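Long-range contact in 4'-phospho-dehydrooxetanocin synthase (Bacillus megaterium, PDB 5UL3), which catalyses the oxidative ring contraction of dAMP to an oxetane aldehyde in oxetanocin A biosynthesis, using a [4Fe-4S] cluster, S-adenosylmethionine and cobalamin: residues N440-R445 / M475-M480. Residues are numbered along the deposited sequence; the frame is centred on the assembly and turned at random.
Sequences NQQLKR and MFDQLM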
ATOM      1  N   ASN A 440      26.879  -7.297   0.492  1.00 28.05           N
ATOM      2  CA  ASN A 440      26.954  -6.744   1.845  1.00 26.88           C
ATOM      3  C   ASN A 440      27.277  -5.249   1.827  1.00 26.18           C
ATOM      4  O   ASN A 440      26.715  -4.480   2.619  1.00 27.33           O
ATOM      5  CB  ASN A 440      27.960  -7.534   2.679  1.00 32.66           C
ATOM      6  CG  ASN A 440      27.410  -8.889   3.083  1.00 39.32           C
ATOM      7  OD1 ASN A 440      26.201  -9.040   3.255  1.00 36.59           O
ATOM      8  ND2 ASN A 440      28.286  -9.882   3.217  1.00 38.01           N
ATOM      9  N   GLN A 441      28.160  -4.815   0.925  1.00 27.17           N
ATOM     10  CA  GLN A 441      28.436  -3.386   0.784  1.00 29.54           C
ATOM     11  C   GLN A 441      27.178  -2.619   0.389  1.00 29.32           C
ATOM     12  O   GLN A 441      26.868  -1.571   0.964  1.00 26.57           O
ATOM     13  CB  GLN A 441      29.527  -3.154  -0.263  1.00 37.14           C
ATOM     14  CG  GLN A 441      30.905  -3.596   0.159  1.00 43.42           C
ATOM     15  CD  GLN A 441      31.926  -3.420  -0.954  1.00 49.88           C
ATOM     16  OE1 GLN A 441      31.598  -2.980  -2.059  1.00 41.10           O
ATOM     17  NE2 GLN A 441      33.177  -3.769  -0.664  1.00 62.56           N
ATOM     18  N   GLN A 442      26.441  -3.127  -0.603  1.00 27.89           N
ATOM     19  CA  GLN A 442      25.240  -2.423  -1.053  1.00 25.13           C
ATOM     20  C   GLN A 442      24.170  -2.415   0.025  1.00 25.54           C
ATOM     21  O   GLN A 442      23.505  -1.392   0.231  1.00 26.33           O
ATOM     22  CB  GLN A 442      24.706  -3.051  -2.344  1.00 27.10           C
ATOM     23  CG  GLN A 442      23.587  -2.250  -3.026  1.00 24.89           C
ATOM     24  CD  GLN A 442      23.086  -2.953  -4.275  1.00 24.20           C
ATOM     25  OE1 GLN A 442      22.879  -4.160  -4.257  1.00 26.88           O
ATOM     26  NE2 GLN A 442      22.936  -2.217  -5.366  1.00 23.36           N
ATOM     27  N   LEU A 443      24.014  -3.525   0.754  1.00 25.19           N
ATOM     28  CA  LEU A 443      23.080  -3.539   1.877  1.00 22.63           C
ATOM     29  C   LEU A 443      23.408  -2.439   2.880  1.00 34.38           C
ATOM     30  O   LEU A 443      22.508  -1.813   3.454  1.00 26.85           O
ATOM     31  CB  LEU A 443      23.098  -4.907   2.560  1.00 23.42           C
ATOM     32  CG  LEU A 443      22.323  -5.985   1.789  1.00 27.54           C
ATOM     33  CD1 LEU A 443      22.677  -7.360   2.326  1.00 29.02           C
ATOM     34  CD2 LEU A 443      20.803  -5.737   1.899  1.00 24.53           C
ATOM     35  N   LYS A 444      24.698  -2.182   3.103  1.00 25.82           N
ATOM     36  CA  LYS A 444      25.063  -1.122   4.028  1.00 27.93           C
ATOM     37  C   LYS A 444      24.755   0.259   3.445  1.00 21.91           C
ATOM     38  O   LYS A 444      24.296   1.150   4.176  1.00 28.67           O
ATOM     39  CB  LYS A 444      26.547  -1.262   4.405  1.00 28.42           C
ATOM     40  CG  LYS A 444      26.967  -0.381   5.557  1.00 44.91           C
ATOM     41  CD  LYS A 444      28.426  -0.649   5.906  1.00 53.50           C
ATOM     42  CE  LYS A 444      29.149   0.621   6.323  1.00 58.38           C
ATOM     43  NZ  LYS A 444      30.627   0.439   6.242  1.00 53.18           N
ATOM     44  N   ARG A 445      25.022   0.469   2.147  1.00 24.19           N
ATOM     45  CA  ARG A 445      24.639   1.728   1.509  1.00 27.08           C
ATOM     46  C   ARG A 445      23.130   1.926   1.570  1.00 29.28           C
ATOM     47  O   ARG A 445      22.655   3.063   1.647  1.00 26.04           O
ATOM     48  CB  ARG A 445      25.063   1.761   0.041  1.00 27.68           C
ATOM     49  CG  ARG A 445      26.560   1.887  -0.226  1.00 28.10           C
ATOM     50  CD  ARG A 445      26.775   2.412  -1.637  1.00 26.70           C
ATOM     51  NE  ARG A 445      26.304   1.512  -2.702  1.00 30.20           N
ATOM     52  CZ  ARG A 445      26.910   0.384  -3.062  1.00 30.91           C
ATOM     53  NH1 ARG A 445      28.020  -0.027  -2.442  1.00 29.19           N
ATOM     54  NH2 ARG A 445      26.410  -0.339  -4.050  1.00 29.23           N
ATOM     55  N   MET A 475      18.867  -3.671  -7.951  1.00 26.37           N
ATOM     56  CA  MET A 475      20.156  -4.132  -8.471  1.00 25.73           C
ATOM     57  C   MET A 475      21.161  -2.988  -8.571  1.00 25.42           C
ATOM     58  O   MET A 475      22.299  -3.104  -8.103  1.00 27.72           O
ATOM     59  CB  MET A 475      19.937  -4.785  -9.841  1.00 26.44           C
ATOM     60  CG  MET A 475      21.239  -5.129 -10.620  1.00 25.94           C
ATOM     61  SD  MET A 475      22.163  -6.433  -9.786  1.00 29.58           S
ATOM     62  CE  MET A 475      21.095  -7.849 -10.100  1.00 30.28           C
ATOM     63  N   PHE A 476      20.753  -1.876  -9.169  1.00 26.19           N
ATOM     64  CA  PHE A 476      21.626  -0.747  -9.468  1.00 33.36           C
ATOM     65  C   PHE A 476      21.380   0.402  -8.497  1.00 31.81           C
ATOM     66  O   PHE A 476      20.232   0.729  -8.186  1.00 28.00           O
ATOM     67  CB  PHE A 476      21.383  -0.261 -10.899  1.00 27.92           C
ATOM     68  CG  PHE A 476      21.594  -1.319 -11.955  1.00 28.48           C
ATOM     69  CD1 PHE A 476      22.881  -1.673 -12.353  1.00 29.96           C
ATOM     70  CD2 PHE A 476      20.514  -1.927 -12.578  1.00 26.36           C
ATOM     71  CE1 PHE A 476      23.086  -2.625 -13.335  1.00 29.01           C
ATOM     72  CE2 PHE A 476      20.714  -2.893 -13.567  1.00 28.55           C
ATOM     73  CZ  PHE A 476      22.003  -3.237 -13.949  1.00 31.09           C
ATOM     74  N   ASP A 477      22.456   1.027  -8.010  1.00 25.13           N
ATOM     75  CA  ASP A 477      22.287   2.280  -7.284  1.00 25.44           C
ATOM     76  C   ASP A 477      23.428   3.219  -7.648  1.00 31.26           C
ATOM     77  O   ASP A 477      24.530   2.779  -7.988  1.00 27.80           O
ATOM     78  CB  ASP A 477      22.194   2.092  -5.759  1.00 26.65           C
ATOM     79  CG  ASP A 477      23.516   1.696  -5.112  1.00 31.48           C
ATOM     80  OD1 ASP A 477      24.013   0.593  -5.406  1.00 26.73           O
ATOM     81  OD2 ASP A 477      24.019   2.469  -4.253  1.00 29.61           O
ATOM     82  N   GLN A 478      23.138   4.518  -7.566  1.00 31.51           N
ATOM     83  CA  GLN A 478      23.966   5.528  -8.214  1.00 30.45           C
ATOM     84  C   GLN A 478      25.330   5.682  -7.556  1.00 31.84           C
ATOM     85  O   GLN A 478      26.275   6.120  -8.221  1.00 39.65           O
ATOM     86  CB  GLN A 478      23.226   6.872  -8.228  1.00 31.80           C
ATOM     87  CG  GLN A 478      22.042   6.934  -9.208  1.00 30.71           C
ATOM     88  CD  GLN A 478      20.727   6.412  -8.628  1.00 26.83           C
ATOM     89  OE1 GLN A 478      20.689   5.827  -7.543  1.00 27.70           O
ATOM     90  NE2 GLN A 478      19.641   6.647  -9.352  1.00 31.87           N
ATOM     91  N   LEU A 479      25.471   5.317  -6.286  1.00 32.20           N
ATOM     92  CA  LEU A 479      26.757   5.468  -5.618  1.00 32.44           C
ATOM     93  C   LEU A 479      27.642   4.236  -5.745  1.00 35.59           C
ATOM     94  O   LEU A 479      28.745   4.230  -5.189  1.00 31.99           O
ATOM     95  CB  LEU A 479      26.546   5.811  -4.136  1.00 29.99           C
ATOM     96  CG  LEU A 479      25.775   7.118  -3.928  1.00 32.81           C
ATOM     97  CD1 LEU A 479      25.600   7.462  -2.453  1.00 35.49           C
ATOM     98  CD2 LEU A 479      26.475   8.254  -4.671  1.00 39.10           C
ATOM     99  N   MET A 480      27.203   3.210  -6.473  1.00 29.43           N
ATOM    100  CA  MET A 480      27.993   1.997  -6.631  1.00 30.35           C
ATOM    101  C   MET A 480      29.211   2.267  -7.508  1.00 30.71           C
ATOM    102  O   MET A 480      29.092   2.834  -8.598  1.00 29.78           O
ATOM    103  CB  MET A 480      27.158   0.882  -7.266  1.00 32.35           C
ATOM    104  CG  MET A 480      27.879  -0.477  -7.337  1.00 27.10           C
ATOM    105  SD  MET A 480      26.956  -1.666  -8.344  1.00 30.87           S
ATOM    106  CE  MET A 480      25.440  -1.834  -7.365  1.00 28.99           C
TER
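Arg445 and Gln442, one turn apart on the short helix 440-445, converge on Asp477 in the loop that leaves strand 470-473 of the partial TIM barrel. The helix follows strand 432-436, so the contact ties together the segments that trail two neighbouring parallel strands of the radical SAM domain.

The salt bridge is side-on and bidentate. Arg445 NE lies 2.9 Å from Asp477 OD2 and Arg445 NH2 2.9 Å from Asp477 OD1, each nitrogen meeting the syn lone pair of its oxygen. Guanidinium and carboxylate are nearly coplanar, their planes 6° apart, and the NH2 bond is almost straight at 178°. A bend at chi3 swings NE out of the line of the Arg445 chain toward Asp477 OD2. Asn485 OD1 also accepts from NH2, while Tyr552 OH bonds OD2; these second partners probably help fix the rotation of both groups.

Gln442 adds two hydrogen bonds from an uncharged donor. Its CG stands anti to the backbone N (chi1 -170°), and the extended chain carries NE2 to Met475 O at 2.9 Å and to Asp477 OD1 at 3.0 Å. Both acceptors lie close to the amide plane, although NE2 itself sits above the carboxylate plane. OD1 thus accepts from two residues, which would be expected to stabilise its negative charge in this largely buried setting. Gln442 OE1 is held by Ser437 and Asn489, so the orientation of the amide is well defined.

Van der Waals contacts complete the interface. A type I turn from Asp477 to Met480 brings Met480 CA over one guanidinium face, opposite Gln442 CA, and Leu479 CB lies 4.2 Å from Arg445 CD. Met480 crosses Arg445 at about a right angle, its CB 3.5 Å from Arg445 NH2 and its terminal CE 3.2 Å from Gln442 NE2.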